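Local coordinates for particle-associated lyase (Acinetobacter bacteriophage AP22, PDB 4Y9V), which probably cleaves the capsular polysaccharide of Acinetobacter baumannii by a lyase reaction, as the tailspike of the phage particle, and binds fragments of that capsule, at residues 114-118 / 207-211; 150-156 / 170-176; 165-169 / 336-340; 253-257 / 307-312. All coordinates share one frame. Where two conformers were deposited one is given. Residue numbers count along the deposited sequence, not the author numbering.

Contact 1: residues 114-118 / 207-211; sequences FYASG and NPINF. With EDO (1,2-ethanediol), chain E.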
# COMPACT_ATOMS: atom_id res chain seq x y z
N PHE A 114 11.25 29.14 18.75
CA PHE A 114 9.81 29.30 18.83
C PHE A 114 9.22 28.06 19.52
O PHE A 114 9.58 26.93 19.19
CB PHE A 114 9.16 29.43 17.44
CG PHE A 114 9.31 30.75 16.73
CD1 PHE A 114 9.95 31.86 17.27
CD2 PHE A 114 8.78 30.87 15.46
CE1 PHE A 114 10.03 33.05 16.56
CE2 PHE A 114 8.83 32.07 14.76
CZ PHE A 114 9.49 33.16 15.31
N TYR A 115 8.27 28.28 20.40
CA TYR A 115 7.58 27.19 21.08
C TYR A 115 6.09 27.53 21.11
O TYR A 115 5.73 28.50 21.79
CB TYR A 115 8.12 26.97 22.51
CG TYR A 115 7.85 25.59 23.04
CD1 TYR A 115 6.56 25.12 23.26
CD2 TYR A 115 8.90 24.69 23.31
CE1 TYR A 115 6.31 23.84 23.74
CE2 TYR A 115 8.66 23.42 23.77
CZ TYR A 115 7.37 22.98 23.98
OH TYR A 115 7.17 21.70 24.40
N ALA A 116 5.27 26.79 20.41
CA ALA A 116 3.83 27.03 20.35
C ALA A 116 3.15 25.89 21.12
O ALA A 116 3.38 24.76 20.82
CB ALA A 116 3.36 27.04 18.92
N SER A 117 2.34 26.25 22.13
CA SER A 117 1.77 25.22 22.96
C SER A 117 0.33 25.52 23.37
O SER A 117 0.03 26.61 23.87
CB SER A 117 2.59 25.05 24.22
OG SER A 117 2.24 23.92 24.99
N GLY A 118 -0.49 24.48 23.31
CA GLY A 118 -1.72 24.40 24.05
C GLY A 118 -1.44 24.06 25.51
O GLY A 118 -0.28 24.09 25.96
N ASN A 207 -6.56 22.11 26.09
CA ASN A 207 -7.01 23.32 25.38
C ASN A 207 -6.00 23.54 24.27
O ASN A 207 -4.88 23.99 24.57
CB ASN A 207 -7.01 24.49 26.38
CG ASN A 207 -7.53 25.77 25.78
OD1 ASN A 207 -7.70 25.83 24.59
ND2 ASN A 207 -7.76 26.78 26.63
N PRO A 208 -6.29 23.15 23.05
CA PRO A 208 -5.28 23.13 21.99
C PRO A 208 -4.95 24.53 21.46
O PRO A 208 -5.80 25.43 21.51
CB PRO A 208 -5.93 22.28 20.91
CG PRO A 208 -7.43 22.55 21.08
CD PRO A 208 -7.59 22.61 22.56
N ILE A 209 -3.77 24.65 20.88
CA ILE A 209 -3.36 25.87 20.17
C ILE A 209 -3.46 25.66 18.66
O ILE A 209 -3.18 24.58 18.14
CB ILE A 209 -1.92 26.28 20.55
CG1 ILE A 209 -1.62 27.72 20.08
CG2 ILE A 209 -0.85 25.30 20.04
CD1 ILE A 209 -0.32 28.30 20.64
N ASN A 210 -3.81 26.76 17.94
CA ASN A 210 -3.79 26.78 16.48
C ASN A 210 -2.73 27.79 16.00
O ASN A 210 -3.01 28.98 15.83
CB ASN A 210 -5.18 27.08 15.91
CG ASN A 210 -5.24 26.78 14.42
OD1 ASN A 210 -4.24 26.52 13.80
ND2 ASN A 210 -6.43 26.82 13.83
N PHE A 211 -1.51 27.31 15.86
CA PHE A 211 -0.34 28.06 15.45
C PHE A 211 -0.05 27.74 14.00
O PHE A 211 0.19 26.58 13.68
CB PHE A 211 0.84 27.68 16.33
CG PHE A 211 2.13 28.38 15.96
CD1 PHE A 211 2.37 29.66 16.39
CD2 PHE A 211 3.10 27.77 15.17
CE1 PHE A 211 3.54 30.35 16.05
CE2 PHE A 211 4.26 28.40 14.84
CZ PHE A 211 4.48 29.71 15.29
C1 EDO E . -0.86 23.75 15.13
O1 EDO E . -0.98 24.54 16.30
C2 EDO E . -2.04 24.04 14.23
O2 EDO E . -3.21 23.58 14.90
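Two extended pieces of chain run at 150° to each other here without a single mutual hydrogen bond; what passes between 114-118 and 207-211 is van der Waals contact, mostly apolar, plus a close backbone approach at Gly-118. There Gly-118 CA lies 3.2 Å from Asn-207 O, and the CA atoms of Gly-118 and Pro-208 are 4.3 Å apart. A beta-carbon on Gly-118 would collide with Asn-207 O and Pro-208 CA, so a residue without a side chain suits the spot. Ile-209 lays its CG2 3.4 Å from Gly-118 N. Further on the chains diverge, to 6.5 Å between the CA atoms of Ala-116 and Phe-211, and Ala-116 CB, small enough to fit, makes a CH-pi contact 3.9 Å from the centroid of the Phe-211 ring. Phe-114 CD2 reaches Phe-211 CZ at 4.5 Å, joining an aromatic cluster with Phe-92, Phe-106 and Phe-108. An ethanediol, probably from the crystallisation liquor, satisfies part of the 207-211 backbone: its O1 accepts from Phe-211 N (2.9 Å) and donates to Ile-209 O (2.9 Å), while Asn-210 N donates to Asp-95. Segment 207-211 leads from strand 201-207 of the Ig-like part back to strand 211-213, packing Ile-209 and Phe-211 against 113-125, whose parallel stacking with 89-92 and 229-232 is that of a pectin lyase-like beta-helix.

Contact 2: residues 150-156 / 170-176; sequences DWLVIYC and RKGEFVE
Build strand 151-156 against strand 172-176 as an antiparallel pair, axes 4.6 Å apart and N-to-C directions at 171°. Leu-152/Val-175 and Ile-154/Glu-173 are hydrogen-bonded pairs; Trp-151/Glu-176, Val-153/Phe-174 and Tyr-155/Gly-172 are non-hydrogen-bonded. Leu-152 N gives to Val-175 O (2.9 Å) and Val-175 N to Leu-152 O (3.0 Å); Ile-154 N gives to Glu-173 O (2.9 Å) and Glu-173 N to Ile-154 O (2.9 Å, the acceptor less surely placed). Cys-156 N donates to Lys-171 O (2.8 Å). Gly-172 has phi/psi 163/176, a region open to glycine. This is a beta-hairpin of the Ig-like domain inserted into the beta-helix, whose Trp-151, Val-153 and Tyr-155 also bond to strand 201-207. Trp-151 (chi1 t) turns its edge to the face of Phe-174 (chi1 m) in a T-shaped stack, the centroid of its five-membered ring 4.8 Å from that of Phe-174, planes at 73°. The opposite face carries Leu-152, Ile-154, Glu-173 and Val-175, with Ile-154 CD1 4.2 Å from Glu-173 CG. Asp-150 bridges to Lys-205 and accepts from Gln-147 N, Lys-171 NZ bridges to Glu-199 and bonds Asn-194 O, and neutral donors, Tyr-195 OH and Tyr-192 N, satisfy Glu-173. Phe-174 N gives to Gln-286 OE1, Gly-172 O accepts from Arg-316, and Glu-176 OE2 from Asn-296 of the second subunit. Arg-170 NH1 donates to Tyr-155 OH (3.0 Å) and Gly-308 O, its NH2 bridging to Asp-159.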
# COMPACT_ATOMS: atom_id res chain seq x y z
N ASP A 150 -14.51 17.24 23.70
CA ASP A 150 -13.27 17.53 24.42
C ASP A 150 -12.19 16.50 24.06
O ASP A 150 -12.45 15.30 23.90
CB ASP A 150 -13.50 17.51 25.91
CG ASP A 150 -14.22 18.72 26.50
OD1 ASP A 150 -14.41 19.71 25.76
OD2 ASP A 150 -14.56 18.65 27.68
N TRP A 151 -10.95 17.00 24.01
CA TRP A 151 -9.74 16.22 23.94
C TRP A 151 -9.28 15.93 25.38
O TRP A 151 -8.92 16.85 26.10
CB TRP A 151 -8.68 16.99 23.15
CG TRP A 151 -7.32 16.40 23.08
CD1 TRP A 151 -6.85 15.21 23.57
CD2 TRP A 151 -6.20 17.04 22.44
NE1 TRP A 151 -5.51 15.08 23.30
CE2 TRP A 151 -5.08 16.17 22.60
CE3 TRP A 151 -6.03 18.23 21.75
CZ2 TRP A 151 -3.82 16.51 22.10
CZ3 TRP A 151 -4.78 18.55 21.24
CH2 TRP A 151 -3.70 17.69 21.41
N LEU A 152 -9.38 14.65 25.76
CA LEU A 152 -8.91 14.21 27.05
C LEU A 152 -7.66 13.33 26.87
O LEU A 152 -7.44 12.71 25.83
CB LEU A 152 -9.96 13.39 27.82
CG LEU A 152 -11.32 14.09 27.99
CD1 LEU A 152 -12.25 13.14 28.78
CD2 LEU A 152 -11.21 15.43 28.67
N VAL A 153 -6.86 13.31 27.93
CA VAL A 153 -5.70 12.42 28.00
C VAL A 153 -5.92 11.48 29.18
O VAL A 153 -6.15 11.91 30.31
CB VAL A 153 -4.39 13.20 28.24
CG1 VAL A 153 -3.20 12.25 28.08
CG2 VAL A 153 -4.27 14.41 27.31
N ILE A 154 -5.84 10.17 28.90
CA ILE A 154 -5.73 9.16 29.93
C ILE A 154 -4.23 8.96 30.13
O ILE A 154 -3.51 8.72 29.17
CB ILE A 154 -6.39 7.84 29.46
CG1 ILE A 154 -7.86 8.02 29.15
CG2 ILE A 154 -6.14 6.71 30.48
CD1 ILE A 154 -8.49 6.89 28.36
N TYR A 155 -3.73 9.06 31.37
CA TYR A 155 -2.28 8.97 31.58
C TYR A 155 -1.98 8.30 32.90
O TYR A 155 -2.52 8.68 33.94
CB TYR A 155 -1.63 10.38 31.52
CG TYR A 155 -0.12 10.35 31.55
CD1 TYR A 155 0.62 10.01 30.43
CD2 TYR A 155 0.58 10.64 32.71
CE1 TYR A 155 2.00 9.97 30.44
CE2 TYR A 155 1.97 10.62 32.73
CZ TYR A 155 2.68 10.29 31.60
OH TYR A 155 4.06 10.29 31.69
N CYS A 156 -1.09 7.31 32.85
CA CYS A 156 -0.60 6.65 34.06
C CYS A 156 0.72 7.29 34.48
O CYS A 156 1.68 7.30 33.74
CB CYS A 156 -0.39 5.18 33.77
SG CYS A 156 0.23 4.26 35.21
N ARG A 170 5.51 5.51 29.90
CA ARG A 170 4.31 5.41 30.70
C ARG A 170 3.11 5.26 29.79
O ARG A 170 3.08 5.77 28.65
CB ARG A 170 4.15 6.62 31.64
CG ARG A 170 5.39 6.85 32.48
CD ARG A 170 5.12 7.74 33.70
NE ARG A 170 6.37 8.16 34.33
CZ ARG A 170 7.15 9.11 33.86
NH1 ARG A 170 6.74 9.89 32.88
NH2 ARG A 170 8.36 9.27 34.37
N LYS A 171 2.09 4.53 30.25
CA LYS A 171 0.92 4.26 29.41
C LYS A 171 -0.07 5.43 29.46
O LYS A 171 -0.16 6.18 30.42
CB LYS A 171 0.28 2.93 29.77
CG LYS A 171 -0.34 2.83 31.13
CD LYS A 171 -0.99 1.47 31.35
CE LYS A 171 -1.62 1.34 32.73
NZ LYS A 171 -2.17 -0.02 32.91
N GLY A 172 -0.85 5.52 28.38
CA GLY A 172 -1.88 6.53 28.24
C GLY A 172 -2.30 6.65 26.80
O GLY A 172 -1.73 5.99 25.93
N GLU A 173 -3.29 7.49 26.53
CA GLU A 173 -3.73 7.74 25.17
C GLU A 173 -4.61 9.00 25.15
O GLU A 173 -5.09 9.45 26.18
CB GLU A 173 -4.49 6.53 24.58
CG GLU A 173 -5.72 6.11 25.34
CD GLU A 173 -6.08 4.68 24.95
OE1 GLU A 173 -5.38 3.73 25.44
OE2 GLU A 173 -6.99 4.47 24.12
N PHE A 174 -4.81 9.52 23.96
CA PHE A 174 -5.72 10.62 23.73
C PHE A 174 -7.07 10.10 23.28
O PHE A 174 -7.13 9.16 22.48
CB PHE A 174 -5.18 11.54 22.63
CG PHE A 174 -3.84 12.20 22.92
CD1 PHE A 174 -3.39 12.43 24.21
CD2 PHE A 174 -3.04 12.61 21.85
CE1 PHE A 174 -2.16 13.06 24.43
CE2 PHE A 174 -1.81 13.23 22.08
CZ PHE A 174 -1.39 13.45 23.37
N VAL A 175 -8.15 10.73 23.76
CA VAL A 175 -9.49 10.40 23.34
C VAL A 175 -10.27 11.69 23.08
O VAL A 175 -9.98 12.73 23.66
CB VAL A 175 -10.26 9.49 24.33
CG1 VAL A 175 -9.48 8.19 24.58
CG2 VAL A 175 -10.55 10.22 25.64
N GLU A 176 -11.29 11.56 22.23
CA GLU A 176 -12.30 12.61 22.04
C GLU A 176 -13.63 12.11 22.59
O GLU A 176 -14.07 11.01 22.31
CB GLU A 176 -12.44 13.01 20.58
CG GLU A 176 -13.48 14.10 20.40
CD GLU A 176 -13.53 14.65 19.00
OE1 GLU A 176 -12.63 15.43 18.70
OE2 GLU A 176 -14.42 14.29 18.25

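Contact 3: residues 165-169 / 336-340; sequences YRNYY and MHGNV. With 49S (2-acetamido-2-deoxy-beta-D-mannopyranuronic acid), chain B; 49T (2-acetamido-2-deoxy-alpha-D-fucopyranose), chain C; SO4 (sulfate ion), chain K.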
# COMPACT_ATOMS: atom_id res chain seq x y z
N TYR A 165 11.53 -0.73 29.23
CA TYR A 165 12.83 -0.32 28.75
C TYR A 165 13.30 1.04 29.26
O TYR A 165 14.52 1.26 29.37
CB TYR A 165 12.88 -0.37 27.19
CG TYR A 165 13.08 -1.80 26.72
CD1 TYR A 165 11.99 -2.63 26.52
CD2 TYR A 165 14.35 -2.32 26.57
CE1 TYR A 165 12.19 -3.97 26.14
CE2 TYR A 165 14.54 -3.64 26.20
CZ TYR A 165 13.48 -4.47 26.00
OH TYR A 165 13.70 -5.78 25.66
N ARG A 166 12.38 1.99 29.49
CA ARG A 166 12.77 3.32 29.97
C ARG A 166 11.69 3.78 30.94
O ARG A 166 10.51 3.55 30.73
CB ARG A 166 12.90 4.33 28.82
CG ARG A 166 13.90 3.92 27.75
CD ARG A 166 14.20 5.03 26.76
NE ARG A 166 14.94 4.50 25.62
CZ ARG A 166 15.38 5.26 24.64
NH1 ARG A 166 15.22 6.57 24.67
NH2 ARG A 166 15.96 4.69 23.57
N ASN A 167 12.12 4.45 32.01
CA ASN A 167 11.20 4.79 33.07
C ASN A 167 10.04 5.68 32.59
O ASN A 167 8.92 5.57 33.09
CB ASN A 167 11.93 5.44 34.27
CG ASN A 167 12.34 6.85 34.03
OD1 ASN A 167 12.99 7.18 33.07
ND2 ASN A 167 11.87 7.68 34.97
N TYR A 168 10.33 6.53 31.62
CA TYR A 168 9.34 7.47 31.11
C TYR A 168 8.42 6.89 30.03
O TYR A 168 7.55 7.60 29.53
CB TYR A 168 10.02 8.74 30.62
CG TYR A 168 11.06 8.61 29.55
CD1 TYR A 168 10.72 8.77 28.20
CD2 TYR A 168 12.41 8.38 29.84
CE1 TYR A 168 11.67 8.69 27.20
CE2 TYR A 168 13.38 8.32 28.84
CZ TYR A 168 13.01 8.49 27.53
OH TYR A 168 13.96 8.50 26.52
N TYR A 169 8.57 5.60 29.74
CA TYR A 169 7.61 4.91 28.87
C TYR A 169 6.40 4.52 29.72
O TYR A 169 6.27 3.39 30.20
CB TYR A 169 8.25 3.70 28.23
CG TYR A 169 9.32 3.93 27.21
CD1 TYR A 169 9.56 5.19 26.62
CD2 TYR A 169 10.09 2.87 26.73
CE1 TYR A 169 10.53 5.36 25.63
CE2 TYR A 169 11.01 3.01 25.73
CZ TYR A 169 11.25 4.25 25.16
OH TYR A 169 12.14 4.45 24.15
N MET A 336 11.57 4.12 15.19
CA MET A 336 10.48 3.97 16.14
C MET A 336 11.11 3.58 17.48
O MET A 336 11.73 2.51 17.57
CB MET A 336 9.46 2.89 15.73
CG MET A 336 8.92 3.04 14.33
SD MET A 336 7.75 1.70 14.02
CE MET A 336 7.61 1.78 12.24
N HIS A 337 10.93 4.41 18.51
CA HIS A 337 11.35 4.08 19.86
C HIS A 337 10.39 3.06 20.50
O HIS A 337 9.30 2.76 19.99
CB HIS A 337 11.41 5.34 20.73
CG HIS A 337 12.60 6.20 20.51
ND1 HIS A 337 12.96 6.84 19.36
CD2 HIS A 337 13.53 6.57 21.42
CE1 HIS A 337 14.06 7.55 19.57
NE2 HIS A 337 14.41 7.41 20.82
N GLY A 338 10.77 2.56 21.68
CA GLY A 338 9.99 1.58 22.41
C GLY A 338 8.68 2.05 23.02
O GLY A 338 7.98 1.23 23.59
N ASN A 339 8.33 3.32 22.89
CA ASN A 339 6.99 3.78 23.22
C ASN A 339 6.11 3.99 21.99
O ASN A 339 5.14 4.73 22.11
CB ASN A 339 7.03 5.06 24.05
CG ASN A 339 7.46 6.24 23.18
OD1 ASN A 339 8.25 6.07 22.27
ND2 ASN A 339 6.97 7.42 23.52
N VAL A 340 6.44 3.34 20.86
CA VAL A 340 5.73 3.52 19.62
C VAL A 340 5.08 2.20 19.20
O VAL A 340 5.77 1.19 19.05
CB VAL A 340 6.69 3.96 18.50
CG1 VAL A 340 5.93 4.13 17.18
CG2 VAL A 340 7.40 5.24 18.88
C8 49S B . 11.66 8.22 23.51
C7 49S B . 12.59 9.26 22.92
O7 49S B . 12.33 9.80 21.82
N2 49S B . 13.68 9.56 23.63
C2 49S B . 14.71 10.48 23.18
C3 49S B . 14.66 11.82 23.91
O3 49S B . 13.39 12.46 23.74
C1 49S B . 16.08 9.86 23.39
O1 49S B . 16.19 8.60 22.79
O5 49S B . 16.28 9.64 24.79
C5 49S B . 16.37 10.88 25.50
C6 49S B . 16.70 10.58 26.94
O6A 49S B . 16.10 9.64 27.51
O6B 49S B . 17.56 11.31 27.49
C4 49S B . 15.05 11.65 25.38
O4 49S B . 15.36 12.90 26.02
C1 49T C . 14.29 13.73 26.41
C2 49T C . 14.92 14.94 27.12
N2 49T C . 16.06 15.44 26.32
C7 49T C . 15.98 16.59 25.66
O7 49T C . 14.98 17.28 25.57
C8 49T C . 17.28 17.01 24.97
O5 49T C . 13.37 13.10 27.22
C5 49T C . 13.85 12.66 28.50
C6 49T C . 12.75 11.88 29.18
C4 49T C . 14.34 13.88 29.29
O4 49T C . 13.23 14.75 29.50
C3 49T C . 15.41 14.56 28.50
O3 49T C . 15.79 15.79 29.17
S SO4 K . 17.81 6.60 20.16
O1 SO4 K . 17.00 6.30 21.34
O2 SO4 K . 17.56 5.58 19.13
O3 SO4 K . 19.21 6.54 20.59
O4 SO4 K . 17.54 7.93 19.56
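Each segment folds as a type I beta turn, Arg-166 to Tyr-169 in one and His-337 to Val-340 in the other. The first is closed by Tyr-169 N to Arg-166 O at 3.0 Å, the second by a weak bond of the same length from Val-340 N to His-337 O. The turns approach most closely at Tyr-169 and Asn-339, whose CA atoms are 5.8 Å apart. Tyr-169 spreads its ring over the second turn: Asn-339 CB lies 4.0 Å from the ring centroid in a CH-pi contact, and Gly-338 lies under the same ring, where a beta-carbon would clash with Tyr-169 CE2. Glu-380 ties the two turns, accepting from Tyr-169 OH and Gly-338 N and forming a salt bridge with Arg-166 NE. Arg-166 NH1 donates to Tyr-168 OH (3.0 Å) and to O1 of the N-acetylmannosaminuronic acid (2.9 Å), to which His-337 NE2 is also hydrogen-bonded (2.9 Å). Tyr-168 CD2 lies 3.6 Å from C6 of the N-acetylfucosamine. His-337 ND1 is held by Asp-335, and Arg-166 NH2 donates to O1 of a sulfate ion (2.9 Å), probably from the crystallisation liquor. Arginine and histidine thus hold the sugar's O1, while the hydroxyl of Tyr-168 reads both its acetamido N2 (3.1 Å, as acceptor) and its carboxylate O6A (2.6 Å, as donor), so that the two turns together form part of the glycan pocket.

Contact 4: residues 253-257 / 307-312; sequences RLRRC and DGDLGC. With 49T (2-acetamido-2-deoxy-alpha-D-fucopyranose), chain C.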
# COMPACT_ATOMS: atom_id res chain seq x y z
N ARG A 253 9.88 19.68 16.29
CA ARG A 253 9.24 18.71 17.17
C ARG A 253 7.74 18.96 17.18
O ARG A 253 7.29 20.10 17.38
CB ARG A 253 9.79 18.79 18.60
CG ARG A 253 9.09 17.86 19.57
CD ARG A 253 9.63 17.94 20.98
NE ARG A 253 11.02 17.51 21.04
CZ ARG A 253 12.01 18.08 21.73
NH1 ARG A 253 11.79 19.16 22.45
NH2 ARG A 253 13.23 17.56 21.65
N LEU A 254 6.97 17.89 16.95
CA LEU A 254 5.52 17.87 17.15
C LEU A 254 5.31 17.04 18.42
O LEU A 254 5.70 15.87 18.42
CB LEU A 254 4.75 17.23 16.01
CG LEU A 254 4.79 17.86 14.62
CD1 LEU A 254 4.73 19.37 14.68
CD2 LEU A 254 6.04 17.49 13.85
N ARG A 255 4.75 17.66 19.47
CA ARG A 255 4.68 17.04 20.78
C ARG A 255 3.24 17.00 21.26
O ARG A 255 2.55 18.02 21.25
CB ARG A 255 5.55 17.83 21.77
CG ARG A 255 5.59 17.26 23.18
CD ARG A 255 6.70 17.91 23.97
NE ARG A 255 6.89 17.38 25.31
CZ ARG A 255 6.65 18.03 26.45
NH1 ARG A 255 5.98 19.14 26.48
NH2 ARG A 255 7.09 17.48 27.58
N ARG A 256 2.78 15.84 21.71
CA ARG A 256 1.43 15.74 22.27
C ARG A 256 0.40 16.33 21.29
O ARG A 256 -0.52 17.03 21.69
CB ARG A 256 1.33 16.35 23.66
CG ARG A 256 2.23 15.64 24.69
CD ARG A 256 2.13 16.22 26.10
NE ARG A 256 2.48 17.64 26.11
CZ ARG A 256 2.61 18.34 27.21
NH1 ARG A 256 2.51 17.81 28.41
NH2 ARG A 256 2.86 19.64 27.11
N CYS A 257 0.56 15.99 20.01
CA CYS A 257 -0.36 16.42 18.97
C CYS A 257 -1.23 15.23 18.53
O CYS A 257 -0.85 14.07 18.67
CB CYS A 257 0.36 17.07 17.80
SG CYS A 257 1.09 18.69 18.19
N ASP A 307 9.11 12.14 25.27
CA ASP A 307 9.71 12.41 26.59
C ASP A 307 8.77 11.92 27.68
O ASP A 307 7.99 11.01 27.48
CB ASP A 307 10.27 13.82 26.68
CG ASP A 307 9.22 14.90 26.71
OD1 ASP A 307 8.62 15.16 25.65
OD2 ASP A 307 8.95 15.47 27.79
N GLY A 308 8.88 12.51 28.88
CA GLY A 308 8.32 11.95 30.07
C GLY A 308 7.53 12.89 30.95
O GLY A 308 7.29 12.56 32.11
N ASP A 309 7.11 14.04 30.45
CA ASP A 309 6.25 14.89 31.23
C ASP A 309 4.82 14.32 31.28
O ASP A 309 4.43 13.48 30.48
CB ASP A 309 6.25 16.30 30.67
CG ASP A 309 7.54 17.07 30.87
OD1 ASP A 309 8.49 16.54 31.49
OD2 ASP A 309 7.60 18.22 30.35
N LEU A 310 4.04 14.85 32.22
CA LEU A 310 2.63 14.54 32.32
C LEU A 310 1.96 14.68 30.94
O LEU A 310 2.08 15.72 30.31
CB LEU A 310 2.01 15.49 33.35
CG LEU A 310 0.55 15.25 33.68
CD1 LEU A 310 0.41 13.94 34.42
CD2 LEU A 310 0.00 16.37 34.55
N GLY A 311 1.23 13.64 30.52
CA GLY A 311 0.57 13.66 29.23
C GLY A 311 1.37 13.15 28.05
O GLY A 311 0.84 13.08 26.94
N CYS A 312 2.63 12.77 28.28
CA CYS A 312 3.49 12.25 27.22
C CYS A 312 3.17 10.76 26.96
O CYS A 312 3.86 9.84 27.38
CB CYS A 312 4.94 12.46 27.58
SG CYS A 312 5.45 14.21 27.45
C1 49T C . 14.29 13.73 26.41
C2 49T C . 14.92 14.94 27.12
N2 49T C . 16.06 15.44 26.32
C7 49T C . 15.98 16.59 25.66
O7 49T C . 14.98 17.28 25.57
C8 49T C . 17.28 17.01 24.97
O5 49T C . 13.37 13.10 27.22
C5 49T C . 13.85 12.66 28.50
C6 49T C . 12.75 11.88 29.18
C4 49T C . 14.34 13.88 29.29
O4 49T C . 13.23 14.75 29.50
C3 49T C . 15.41 14.56 28.50
O3 49T C . 15.79 15.79 29.17
O HOH W 1 5.70 19.79 29.48
O HOH W 2 4.31 19.32 30.33
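The loop 307-312 helps to form the glycan pocket, to which Asp-307 and Gly-308 belong, and a salt-bridge network fastens it to the end of strand 250-255. Arg-255, extended to reach across, meets Asp-307 in a two-pronged bridge, NE to OD1 at 2.8 Å and NH2 to OD2 at 2.7 Å; its NH2 also donates to Asp-309 OD2 at 2.9 Å. Arginine suits the post because its planar guanidinium can serve several carboxylates along its edge. A water takes a proton from Arg-255 NH1 (3.1 Å) and gives one to Asp-309 OD2 (2.6 Å). With its carboxylate so held, Asp-307 brings CB to 3.2 Å from O5 of the N-acetylfucosamine. Arg-256 NH1 makes a weak bond to Leu-310 O (2.9 Å), within a type II turn closed by Cys-312 N to Asp-309 O (2.9 Å); Gly-311 there has positive phi, at angles that call for glycine. Asp-232, on the neighbouring strand 229-232, takes Arg-255 NH1 and Arg-256 NE in salt bridges. Strand 250-255 lies between the parallel strands 229-232 and 278-283, Arg-255 touches Tyr-115 of strand 113-125, and Arg-256 packs on His-120 of that strand.

Overall arrangement
The hairpin of contact 2 and the turns of contact 3 are buried, whereas contacts 1 and 4 are only partly so. Contact 1 depends on apolar packing, contact 2 on backbone bonding, contact 3 on the Tyr-169 ring packed over the second turn, with polar groups turned to the sugar, and contact 4 on charge. Contacts 1, 2 and 4 reach the same mixed sheet: Pro-208 packs on Trp-151, and Tyr-115 lies against Arg-255. Segment 165-169 of contact 3 runs straight on into 170-176 of contact 2, and Arg-170 NH1 probably bonds to Gly-308 O, linking hairpin and pocket. Contacts 3 and 4, their centres about 12 Å apart, both touch the N-acetylfucosamine, Tyr-168 packing on Asp-307 and Gly-308.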